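PDB 2Y7I: STM4351 from Salmonella enterica, which binds arginine with high specificity as a periplasmic solute-binding protein, probably serving uptake of the amino acid. Local coordinates for residues T12-A17 with N26-F31; I33-A38 with A68-M73; N144-L149 with A162-W167. All blocks are in the same frame, centred on the assembly; numbering follows the deposited sequence.

Contact 1: T12-A17 with N26-F31; sequences TSATYA and NKIVGF. With ARG (arginine), chain C.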
loop_
_atom_site.group_PDB
_atom_site.type_symbol
_atom_site.label_atom_id
_atom_site.label_comp_id
_atom_site.label_asym_id
_atom_site.label_seq_id
_atom_site.Cartn_x
_atom_site.Cartn_y
_atom_site.Cartn_z
ATOM N N THR A 12 -7.269 9.454 19.011
ATOM C CA THR A 12 -5.989 8.755 19.059
ATOM C C THR A 12 -5.323 8.951 20.430
ATOM O O THR A 12 -5.798 9.732 21.268
ATOM C CB THR A 12 -5.020 9.212 17.924
ATOM O OG1 THR A 12 -3.977 8.243 17.771
ATOM C CG2 THR A 12 -4.401 10.570 18.228
ATOM N N SER A 13 -4.230 8.229 20.648
ATOM C CA SER A 13 -3.404 8.389 21.836
ATOM C C SER A 13 -1.980 8.652 21.387
ATOM O O SER A 13 -1.255 7.720 21.014
ATOM C CB SER A 13 -3.439 7.134 22.703
ATOM O OG SER A 13 -2.732 7.372 23.907
ATOM N N ALA A 14 -1.598 9.927 21.421
ATOM C CA ALA A 14 -0.332 10.399 20.860
ATOM C C ALA A 14 0.855 10.212 21.812
ATOM O O ALA A 14 1.592 11.155 22.092
ATOM C CB ALA A 14 -0.471 11.860 20.442
ATOM N N THR A 15 1.034 8.971 22.259
ATOM C CA THR A 15 2.042 8.560 23.237
ATOM C C THR A 15 3.025 7.575 22.607
ATOM O O THR A 15 3.856 6.969 23.305
ATOM C CB THR A 15 1.339 7.806 24.409
ATOM O OG1 THR A 15 0.519 6.745 23.875
ATOM C CG2 THR A 15 0.456 8.751 25.196
ATOM N N TYR A 16 2.935 7.418 21.285
ATOM C CA TYR A 16 3.420 6.210 20.617
ATOM C C TYR A 16 4.126 6.473 19.280
ATOM O O TYR A 16 3.702 5.967 18.250
ATOM C CB TYR A 16 2.221 5.250 20.421
ATOM C CG TYR A 16 2.529 3.764 20.585
ATOM C CD1 TYR A 16 3.200 3.288 21.712
ATOM C CD2 TYR A 16 2.122 2.833 19.618
ATOM C CE1 TYR A 16 3.484 1.928 21.869
ATOM C CE2 TYR A 16 2.401 1.472 19.763
ATOM C CZ TYR A 16 3.078 1.028 20.896
ATOM O OH TYR A 16 3.352 -0.314 21.068
ATOM N N ALA A 17 5.204 7.259 19.296
ATOM C CA ALA A 17 6.023 7.464 18.098
ATOM C C ALA A 17 6.515 6.109 17.610
ATOM O O ALA A 17 6.867 5.266 18.440
ATOM C CB ALA A 17 7.225 8.378 18.409
ATOM N N ASN A 26 3.493 21.209 19.850
ATOM C CA ASN A 26 2.256 20.619 20.368
ATOM C C ASN A 26 1.282 20.181 19.269
ATOM O O ASN A 26 0.062 20.252 19.440
ATOM C CB ASN A 26 1.578 21.595 21.347
ATOM C CG ASN A 26 0.790 20.890 22.428
ATOM O OD1 ASN A 26 1.355 20.178 23.261
ATOM N ND2 ASN A 26 -0.525 21.096 22.430
ATOM N N LYS A 27 1.824 19.747 18.133
ATOM C CA LYS A 27 0.999 19.199 17.060
ATOM C C LYS A 27 1.132 17.680 17.003
ATOM O O LYS A 27 2.198 17.126 17.288
ATOM C CB LYS A 27 1.352 19.833 15.704
ATOM C CG LYS A 27 1.085 21.343 15.593
ATOM C CD LYS A 27 -0.406 21.692 15.645
ATOM C CE LYS A 27 -0.730 22.949 14.820
ATOM N NZ LYS A 27 0.008 24.185 15.244
ATOM N N ILE A 28 0.037 17.016 16.642
ATOM C CA ILE A 28 -0.005 15.563 16.560
ATOM C C ILE A 28 0.513 15.137 15.177
ATOM O O ILE A 28 0.044 15.636 14.156
ATOM C CB ILE A 28 -1.436 15.022 16.815
ATOM C CG1 ILE A 28 -1.980 15.542 18.159
ATOM C CG2 ILE A 28 -1.455 13.491 16.794
ATOM C CD1 ILE A 28 -3.379 15.030 18.502
ATOM N N VAL A 29 1.488 14.232 15.173
ATOM C CA VAL A 29 2.196 13.828 13.958
ATOM C C VAL A 29 2.482 12.328 14.006
ATOM O O VAL A 29 2.373 11.698 15.054
ATOM C CB VAL A 29 3.551 14.615 13.773
ATOM C CG1 VAL A 29 3.310 16.094 13.510
ATOM C CG2 VAL A 29 4.465 14.428 14.989
ATOM N N GLY A 30 2.852 11.750 12.871
ATOM C CA GLY A 30 3.206 10.347 12.849
ATOM C C GLY A 30 2.670 9.602 11.643
ATOM O O GLY A 30 1.959 10.171 10.804
ATOM N N PHE A 31 2.998 8.314 11.578
ATOM C CA PHE A 31 2.535 7.468 10.490
ATOM C C PHE A 31 1.011 7.464 10.399
ATOM O O PHE A 31 0.455 7.694 9.320
ATOM C CB PHE A 31 3.059 6.048 10.644
ATOM C CG PHE A 31 2.584 5.111 9.568
ATOM C CD1 PHE A 31 3.123 5.169 8.289
ATOM C CD2 PHE A 31 1.609 4.157 9.847
ATOM C CE1 PHE A 31 2.694 4.285 7.291
ATOM C CE2 PHE A 31 1.178 3.269 8.861
ATOM C CZ PHE A 31 1.716 3.347 7.584
HETATM N N ARG C . -0.452 -2.222 18.963
HETATM C CA ARG C . -0.813 -2.328 20.411
HETATM C C ARG C . -2.297 -2.644 20.549
HETATM O O ARG C . -2.806 -2.743 21.664
HETATM C CB ARG C . -0.473 -1.026 21.166
HETATM C CG ARG C . -1.095 0.240 20.550
HETATM C CD ARG C . -0.861 1.484 21.404
HETATM N NE ARG C . -1.169 2.689 20.628
HETATM C CZ ARG C . -1.096 3.936 21.089
HETATM N NH1 ARG C . -0.729 4.189 22.347
HETATM N NH2 ARG C . -1.396 4.936 20.286
HETATM O OXT ARG C . -3.020 -2.784 19.545
#

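Contact 2: I33-A38 with A68-M73; sequences IDVANA and AVIAGM. With ARG (arginine), chain C.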
loop_
_atom_site.group_PDB
_atom_site.type_symbol
_atom_site.label_atom_id
_atom_site.label_comp_id
_atom_site.label_asym_id
_atom_site.label_seq_id
_atom_site.Cartn_x
_atom_site.Cartn_y
_atom_site.Cartn_z
ATOM N N ILE A 33 -1.155 9.575 11.499
ATOM C CA ILE A 33 -1.676 10.901 11.162
ATOM C C ILE A 33 -1.588 11.129 9.652
ATOM O O ILE A 33 -2.512 11.665 9.047
ATOM C CB ILE A 33 -0.939 12.038 11.915
ATOM C CG1 ILE A 33 -0.867 11.762 13.433
ATOM C CG2 ILE A 33 -1.578 13.405 11.605
ATOM C CD1 ILE A 33 -2.199 11.390 14.111
ATOM N N ASP A 34 -0.473 10.722 9.054
ATOM C CA ASP A 34 -0.292 10.830 7.595
ATOM C C ASP A 34 -1.303 9.976 6.846
ATOM O O ASP A 34 -1.894 10.427 5.854
ATOM C CB ASP A 34 1.142 10.474 7.187
ATOM C CG ASP A 34 2.123 11.592 7.504
ATOM O OD1 ASP A 34 1.694 12.614 8.077
ATOM O OD2 ASP A 34 3.317 11.455 7.193
ATOM N N VAL A 35 -1.492 8.745 7.326
ATOM C CA VAL A 35 -2.516 7.851 6.799
ATOM C C VAL A 35 -3.916 8.477 6.914
ATOM O O VAL A 35 -4.638 8.554 5.918
ATOM C CB VAL A 35 -2.475 6.441 7.465
ATOM C CG1 VAL A 35 -3.676 5.598 7.038
ATOM C CG2 VAL A 35 -1.184 5.699 7.096
ATOM N N ALA A 36 -4.295 8.923 8.114
ATOM C CA ALA A 36 -5.637 9.502 8.309
ATOM C C ALA A 36 -5.877 10.741 7.429
ATOM O O ALA A 36 -6.962 10.907 6.854
ATOM C CB ALA A 36 -5.878 9.821 9.790
ATOM N N ASN A 37 -4.867 11.601 7.323
ATOM C CA ASN A 37 -4.970 12.791 6.472
ATOM C C ASN A 37 -5.171 12.416 5.002
ATOM O O ASN A 37 -5.988 13.018 4.308
ATOM C CB ASN A 37 -3.753 13.706 6.640
ATOM C CG ASN A 37 -3.879 14.646 7.847
ATOM O OD1 ASN A 37 -4.921 15.254 8.066
ATOM N ND2 ASN A 37 -2.808 14.780 8.611
ATOM N N ALA A 38 -4.438 11.401 4.547
ATOM C CA ALA A 38 -4.553 10.930 3.167
ATOM C C ALA A 38 -5.949 10.351 2.904
ATOM O O ALA A 38 -6.553 10.609 1.859
ATOM C CB ALA A 38 -3.450 9.896 2.853
ATOM N N ALA A 68 -14.138 8.077 14.274
ATOM C CA ALA A 68 -13.202 7.003 13.984
ATOM C C ALA A 68 -12.016 7.051 14.937
ATOM O O ALA A 68 -11.762 8.070 15.577
ATOM C CB ALA A 68 -12.730 7.080 12.527
ATOM N N VAL A 69 -11.319 5.927 15.045
ATOM C CA VAL A 69 -10.132 5.824 15.883
ATOM C C VAL A 69 -9.007 5.295 15.017
ATOM O O VAL A 69 -9.184 4.312 14.280
ATOM C CB VAL A 69 -10.377 4.883 17.103
ATOM C CG1 VAL A 69 -9.074 4.402 17.718
ATOM C CG2 VAL A 69 -11.217 5.593 18.160
ATOM N N ILE A 70 -7.860 5.967 15.086
ATOM C CA ILE A 70 -6.623 5.438 14.522
ATOM C C ILE A 70 -5.526 5.612 15.578
ATOM O O ILE A 70 -5.313 6.726 16.086
ATOM C CB ILE A 70 -6.290 6.080 13.138
ATOM C CG1 ILE A 70 -5.231 5.257 12.387
ATOM C CG2 ILE A 70 -5.890 7.577 13.267
ATOM C CD1 ILE A 70 -4.929 5.768 10.951
ATOM N N ALA A 71 -4.873 4.512 15.956
ATOM C CA ALA A 71 -3.924 4.557 17.083
ATOM C C ALA A 71 -2.991 3.355 17.184
ATOM O O ALA A 71 -2.804 2.796 18.269
ATOM C CB ALA A 71 -4.689 4.745 18.414
ATOM N N GLY A 72 -2.405 2.953 16.056
ATOM C CA GLY A 72 -1.569 1.761 16.018
ATOM C C GLY A 72 -2.309 0.562 16.588
ATOM O O GLY A 72 -1.710 -0.280 17.243
ATOM N N MET A 73 -3.607 0.474 16.296
ATOM C CA MET A 73 -4.503 -0.460 16.983
ATOM C C MET A 73 -4.709 -1.765 16.209
ATOM O O MET A 73 -5.325 -1.764 15.136
ATOM C CB MET A 73 -5.861 0.220 17.241
ATOM C CG MET A 73 -6.914 -0.676 17.925
ATOM S SD MET A 73 -8.501 0.142 18.248
ATOM C CE MET A 73 -8.035 1.190 19.656
HETATM N N ARG C . -0.452 -2.222 18.963
HETATM C CA ARG C . -0.813 -2.328 20.411
HETATM C C ARG C . -2.297 -2.644 20.549
HETATM O O ARG C . -2.806 -2.743 21.664
HETATM C CB ARG C . -0.473 -1.026 21.166
HETATM C CG ARG C . -1.095 0.240 20.550
HETATM C CD ARG C . -0.861 1.484 21.404
HETATM N NE ARG C . -1.169 2.689 20.628
HETATM C CZ ARG C . -1.096 3.936 21.089
HETATM N NH1 ARG C . -0.729 4.189 22.347
HETATM N NH2 ARG C . -1.396 4.936 20.286
HETATM O OXT ARG C . -3.020 -2.784 19.545
#

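Contact 3: N144-L149 with A162-W167; sequences NAFTDL and AAIGKW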
loop_
_atom_site.group_PDB
_atom_site.type_symbol
_atom_site.label_atom_id
_atom_site.label_comp_id
_atom_site.label_asym_id
_atom_site.label_seq_id
_atom_site.Cartn_x
_atom_site.Cartn_y
_atom_site.Cartn_z
ATOM N N ASN A 144 5.188 7.688 30.460
ATOM C CA ASN A 144 5.369 7.482 31.900
ATOM C C ASN A 144 6.089 6.168 32.207
ATOM O O ASN A 144 6.839 6.071 33.177
ATOM C CB ASN A 144 4.017 7.494 32.601
ATOM C CG ASN A 144 3.280 8.807 32.415
ATOM O OD1 ASN A 144 2.186 8.839 31.867
ATOM N ND2 ASN A 144 3.887 9.896 32.864
ATOM N N ALA A 145 5.818 5.157 31.387
ATOM C CA ALA A 145 6.460 3.841 31.502
ATOM C C ALA A 145 7.972 3.971 31.295
ATOM O O ALA A 145 8.767 3.504 32.121
ATOM C CB ALA A 145 5.854 2.860 30.499
ATOM N N PHE A 146 8.364 4.637 30.209
ATOM C CA PHE A 146 9.793 4.895 29.933
ATOM C C PHE A 146 10.484 5.681 31.047
ATOM O O PHE A 146 11.605 5.347 31.453
ATOM C CB PHE A 146 9.970 5.604 28.587
ATOM C CG PHE A 146 9.680 4.731 27.396
ATOM C CD1 PHE A 146 10.248 3.461 27.291
ATOM C CD2 PHE A 146 8.846 5.177 26.376
ATOM C CE1 PHE A 146 9.987 2.653 26.196
ATOM C CE2 PHE A 146 8.574 4.374 25.274
ATOM C CZ PHE A 146 9.144 3.106 25.183
ATOM N N THR A 147 9.815 6.713 31.556
ATOM C CA THR A 147 10.337 7.470 32.687
ATOM C C THR A 147 10.614 6.552 33.874
ATOM O O THR A 147 11.671 6.635 34.508
ATOM C CB THR A 147 9.369 8.606 33.101
ATOM O OG1 THR A 147 9.164 9.473 31.982
ATOM C CG2 THR A 147 9.934 9.418 34.262
ATOM N N ASP A 148 9.656 5.680 34.168
ATOM C CA ASP A 148 9.787 4.736 35.274
ATOM C C ASP A 148 10.859 3.681 35.043
ATOM O O ASP A 148 11.484 3.214 35.995
ATOM C CB ASP A 148 8.444 4.082 35.577
ATOM C CG ASP A 148 7.585 4.926 36.513
ATOM O OD1 ASP A 148 7.929 6.103 36.766
ATOM O OD2 ASP A 148 6.563 4.409 37.006
ATOM N N LEU A 149 11.070 3.300 33.786
ATOM C CA LEU A 149 12.186 2.419 33.439
ATOM C C LEU A 149 13.527 3.097 33.735
ATOM O O LEU A 149 14.415 2.508 34.348
ATOM C CB LEU A 149 12.108 1.998 31.964
ATOM C CG LEU A 149 13.249 1.154 31.374
ATOM C CD1 LEU A 149 13.380 -0.215 32.050
ATOM C CD2 LEU A 149 13.088 0.991 29.881
ATOM N N ALA A 162 8.454 -1.108 16.638
ATOM C CA ALA A 162 8.681 0.212 16.044
ATOM C C ALA A 162 8.746 1.309 17.105
ATOM O O ALA A 162 9.613 2.195 17.049
ATOM C CB ALA A 162 7.592 0.538 14.983
ATOM N N ALA A 163 7.836 1.243 18.072
ATOM C CA ALA A 163 7.751 2.256 19.120
ATOM C C ALA A 163 8.957 2.174 20.048
ATOM O O ALA A 163 9.582 3.190 20.356
ATOM C CB ALA A 163 6.457 2.099 19.903
ATOM N N ILE A 164 9.290 0.958 20.468
ATOM C CA ILE A 164 10.447 0.725 21.345
ATOM C C ILE A 164 11.730 1.122 20.613
ATOM O O ILE A 164 12.596 1.827 21.166
ATOM C CB ILE A 164 10.507 -0.759 21.808
ATOM C CG1 ILE A 164 9.274 -1.183 22.652
ATOM C CG2 ILE A 164 11.851 -1.102 22.476
ATOM C CD1 ILE A 164 8.784 -0.199 23.666
ATOM N N GLY A 165 11.840 0.685 19.359
ATOM C CA GLY A 165 12.986 1.013 18.510
ATOM C C GLY A 165 13.193 2.508 18.411
ATOM O O GLY A 165 14.326 3.005 18.517
ATOM N N LYS A 166 12.095 3.238 18.224
ATOM C CA LYS A 166 12.164 4.696 18.139
ATOM C C LYS A 166 12.705 5.314 19.437
ATOM O O LYS A 166 13.593 6.162 19.404
ATOM C CB LYS A 166 10.792 5.271 17.754
ATOM C CG LYS A 166 10.691 6.781 17.792
ATOM C CD LYS A 166 11.121 7.411 16.470
ATOM C CE LYS A 166 10.382 8.730 16.236
ATOM N NZ LYS A 166 10.987 9.843 17.027
ATOM N N TRP A 167 12.174 4.872 20.574
ATOM C CA TRP A 167 12.607 5.370 21.883
ATOM C C TRP A 167 14.097 5.118 22.087
ATOM O O TRP A 167 14.813 5.961 22.651
ATOM C CB TRP A 167 11.786 4.702 23.000
ATOM C CG TRP A 167 12.137 5.194 24.392
ATOM C CD1 TRP A 167 11.733 6.365 24.982
ATOM C CD2 TRP A 167 12.984 4.538 25.343
ATOM N NE1 TRP A 167 12.275 6.473 26.240
ATOM C CE2 TRP A 167 13.036 5.359 26.493
ATOM C CE3 TRP A 167 13.696 3.324 25.339
ATOM C CZ2 TRP A 167 13.782 5.016 27.629
ATOM C CZ3 TRP A 167 14.434 2.977 26.473
ATOM C CH2 TRP A 167 14.470 3.826 27.604
#

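Contact 1: T12-A17 with N26-F31
Over one face of the Tyr16 ring lies the bound arginine: its CD rides 3.6 Å above the ring plane, displaced toward the rim, and its NE comes within 3.4 Å of Tyr16 CD2. The guanidinium carbon lies over the root of the side chain, 3.7 Å from Tyr16 CG. At the rim, CE1 meets Ala163, and the hydroxyl is hydrogen-bonded to Asp160; the rings of Tyr19 and Tyr142 also meet Tyr16. The ligand's NH2 donates to Ser13 O at 2.9 Å. That carbonyl also accepts Thr15 N, closing an inverse gamma turn centred on Ala14. The turn follows strand 7-12 of a two-lobed periplasmic binding protein, where the chain runs from a strand end into the ligand cleft. On the side of the turn away from arginine, Ala14 CB points to Ile28 of strand 28-29, meeting its CG2 at 4.1 Å. Ile28 CG2 also lies 4.4 Å from Thr12 CG2. This branch is anti to the backbone N, with CG1 beside that N (chi1 -55°), which leaves CG2 as the one that reaches the turn. Thr12 turns its hydroxyl elsewhere, to Ile70 O, while Thr15 OG1 is hydrogen-bonded to Glu118.

Contact 2: I33-A38 with A68-M73
Ile70, next to strand 68-69, reaches toward Val35 and Ala36 on helix 31-42, and its two branches divide the work. CB points at the helix but leaves the touching to the methyls beyond it. From CB, the short branch CG2 meets Ala36 CB at 4.1 Å. The long branch runs out through CG1, which is anti to the backbone N (chi1 -164°), and the extended chain carries CD1 to Val35 CG1, again 4.1 Å away. The Val35 and Ile70 side chains meet at a slant, methyl against methyl. Phe10 of strand 7-12 packs beside both Ile70 and Ala36.

This is a helix-on-sheet interface of an alpha/beta lobe: helix 31-42 covers one face of the parallel sheet, while Val69 and Ala71 turn to Leu57 of helix 57-62. Just beyond Ile70 two successive backbone oxygens face the ligand. Ala71 O accepts arginine NE at 2.9 Å and, more weakly, NH2 at 3.3 Å; Gly72 O takes the ligand's alpha-amino N at 2.9 Å. Gly72 N is in turn held by Asp32, near the start of the helix. The chemistry is therefore split by position: apolar methyls set segment 68-73 against the helix, and the following carbonyls hold the arginine's NE, NH2 and amino N, an arrangement that would favour a cationic ligand.

Contact 3: N144-L149 with A162-W167
Phe146 and Trp167 lie flat on one another, and everything tight in this contact gathers round them. The Phe146 ring and the five-membered ring of the indole have centroids 3.5 Å apart and planes at 7°, a true face-to-face stack. Phe146 CG sits 3.3 Å from Trp167 NE1, and Phe146 CD2 is 3.4 Å from Trp167 CD1. The two side chains come from the two helices and slide past each other in opposite directions, so the root of each comes near the other's ring: Trp167 CB makes a CH-pi contact over the Phe146 face, 4.1 Å from the ring centroid. Trp167 gets there by extending, with CG anti to the backbone N (chi1 -178°).

Around the stack the packing eases. Ile164 CD1 touches the far edge of the Phe146 ring, near its plane, 3.7 Å from CZ. Leu149 CD2 approaches Trp167 CH2 at 3.9 Å, the two side chains crossing at an angle. Thr147 points away from the partner helix, and with Asn144 it belongs to the exposed side of helix 142-150; Trp167 itself is partly exposed, and Tyr174 meets it edge-to-face.

Both helices lie on the same face of the mixed sheet, where Val98 supports Phe146, Ile164 and Trp167 together, and Val157 lies under Phe146 and Leu149. Helix 142-150 is the connecting helix of a beta-alpha-beta unit between parallel strands 135-139 and 156-160, which flank strand 114-118 in the sheet, and helix 161-168 follows the second of them. The short helical segments cross at -51° with axes 12.7 Å apart. At that separation large side chains bridge the gap, and the attraction is probably mostly dispersion between stacked pi surfaces and aliphatic carbons.

All three contacts are mostly buried: every touching residue of contact 2 is buried, while contact 1 has the partly exposed Ile28 and contact 3 the partly exposed Trp167. Contacts 1 and 2 share one lobe and touch where Ile28 CG2 packs on Ile33 CD1 at 3.5 Å. Strand 28-29 leads through Gly30, at the N-cap, into helix 31-42, and both contacts pair a small aliphatic patch with polar groups turned to the arginine. Contact 3 belongs to the other lobe, clear of the ligand, and is helix-to-helix packing built on an aromatic stack with aliphatic neighbours. It has no touch with contact 2, yet meets contact 1 where Ala17 packs on Ala163, with Lys166 alongside Ala17.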